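Local structure of trichomaglin (Trichosanthes lepiniana, 1SGL) at residues L168-D171 with L175-K178. The protein is an S-like ribonuclease of the T2 family that probably cleaves the phosphodiester bonds of RNA. Residues are numbered along the deposited sequence; the frame is centred on the assembly and turned at random.
Sequences LRCD and LVQK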
loop_
_atom_site.group_PDB
_atom_site.type_symbol
_atom_site.label_atom_id
_atom_site.label_comp_id
_atom_site.label_asym_id
_atom_site.label_seq_id
_atom_site.Cartn_x
_atom_site.Cartn_y
_atom_site.Cartn_z
ATOM N N LEU A 168 -4.867 8.696 -6.357
ATOM C CA LEU A 168 -3.428 8.909 -6.499
ATOM C C LEU A 168 -2.971 10.089 -5.659
ATOM O O LEU A 168 -3.682 11.089 -5.534
ATOM C CB LEU A 168 -3.053 9.179 -7.953
ATOM C CG LEU A 168 -2.722 8.021 -8.899
ATOM C CD1 LEU A 168 -1.383 7.412 -8.505
ATOM C CD2 LEU A 168 -3.833 6.989 -8.877
ATOM N N ARG A 169 -1.781 9.963 -5.082
ATOM C CA ARG A 169 -1.206 11.012 -4.262
ATOM C C ARG A 169 0.253 11.205 -4.684
ATOM O O ARG A 169 1.018 10.243 -4.751
ATOM C CB ARG A 169 -1.297 10.622 -2.792
ATOM C CG ARG A 169 -1.128 11.793 -1.841
ATOM C CD ARG A 169 -2.169 11.721 -0.720
ATOM N NE ARG A 169 -2.207 12.943 0.073
ATOM C CZ ARG A 169 -3.090 13.178 1.038
ATOM N NH1 ARG A 169 -4.014 12.271 1.336
ATOM N NH2 ARG A 169 -3.052 14.328 1.703
ATOM N N CYS A 170 0.617 12.448 -4.988
ATOM C CA CYS A 170 1.965 12.810 -5.431
ATOM C C CYS A 170 2.631 13.754 -4.436
ATOM O O CYS A 170 1.952 14.385 -3.633
ATOM C CB CYS A 170 1.906 13.536 -6.783
ATOM S SG CYS A 170 1.484 12.488 -8.208
ATOM N N ASP A 171 3.960 13.842 -4.472
ATOM C CA ASP A 171 4.618 14.796 -3.597
ATOM C C ASP A 171 4.543 16.126 -4.363
ATOM O O ASP A 171 3.905 16.198 -5.417
ATOM C CB ASP A 171 6.074 14.398 -3.281
ATOM C CG ASP A 171 6.928 14.199 -4.519
ATOM O OD1 ASP A 171 6.605 14.739 -5.596
ATOM O OD2 ASP A 171 7.953 13.501 -4.395
ATOM N N LEU A 175 6.061 13.649 -8.081
ATOM C CA LEU A 175 6.381 12.225 -8.037
ATOM C C LEU A 175 5.229 11.478 -7.398
ATOM O O LEU A 175 4.676 11.920 -6.392
ATOM C CB LEU A 175 7.660 11.960 -7.232
ATOM C CG LEU A 175 9.008 12.097 -7.958
ATOM C CD1 LEU A 175 9.170 13.501 -8.527
ATOM C CD2 LEU A 175 10.144 11.792 -6.988
ATOM N N VAL A 176 4.859 10.351 -7.998
ATOM C CA VAL A 176 3.781 9.523 -7.474
ATOM C C VAL A 176 4.271 8.868 -6.186
ATOM O O VAL A 176 5.325 8.227 -6.167
ATOM C CB VAL A 176 3.386 8.412 -8.474
ATOM C CG1 VAL A 176 2.422 7.433 -7.808
ATOM C CG2 VAL A 176 2.746 9.026 -9.718
ATOM N N GLN A 177 3.519 9.039 -5.106
ATOM C CA GLN A 177 3.914 8.442 -3.840
ATOM C C GLN A 177 3.074 7.241 -3.476
ATOM O O GLN A 177 3.599 6.205 -3.086
ATOM C CB GLN A 177 3.799 9.440 -2.685
ATOM C CG GLN A 177 4.788 10.570 -2.698
ATOM C CD GLN A 177 4.609 11.483 -1.497
ATOM O OE1 GLN A 177 3.499 11.935 -1.204
ATOM N NE2 GLN A 177 5.700 11.760 -0.799
ATOM N N LYS A 178 1.764 7.397 -3.593
ATOM C CA LYS A 178 0.846 6.345 -3.209
ATOM C C LYS A 178 -0.324 6.203 -4.170
ATOM O O LYS A 178 -0.714 7.149 -4.853
ATOM C CB LYS A 178 0.303 6.650 -1.809
ATOM C CG LYS A 178 1.381 7.050 -0.813
ATOM C CD LYS A 178 0.819 7.810 0.397
ATOM C CE LYS A 178 -0.041 6.929 1.296
ATOM N NZ LYS A 178 -1.296 6.491 0.638
HETATM O O HOH W 1 8.046 12.317 -1.584
#
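With CG turned between its backbone N and carbonyl carbon (chi1 56°), Asp-171 swings its carboxylate back across the base of the turn to Leu-175, whose amide N gives OD1 a bond of 2.8 Å from above the carboxylate plane. The amide of Asp-171 returns a bond to the carbonyl O of Leu-175, 2.8 Å away and in that carbonyl's plane, so the two residues clasp the turn by side chain and backbone at once. OD1 also accepts from the amide of Glu-173 inside the loop; an alanine here would have no carboxylate, and the amides of Leu-175 and Glu-173 would probably lose their shared acceptor, freeing the turn to shift. Further along, a classic beta bulge sets two residues, Gln-177 and Lys-178, against the single Arg-169, whose carbonyl O takes their two amides, N of Gln-177 at 2.8 Å and N of Lys-178 at 3.2 Å. The side chain of Gln-177, extended beyond CG, runs alongside Asp-171 with NE2 3.6 Å from CB of Asp-171. On the face that carries Cys-170 and Val-176, the valine spreads its methyls between two neighbours, CG1 3.9 Å from CD1 of Leu-168 and CG2 4.0 Å from SG of Cys-170. That sulfur is tied to Cys-198 by a disulfide, and Val-202 of strand 201-203 packs on both Cys-170 and Val-176, while strand 176-184 continues the hairpin into the antiparallel sheet by pairing with strand 7-14.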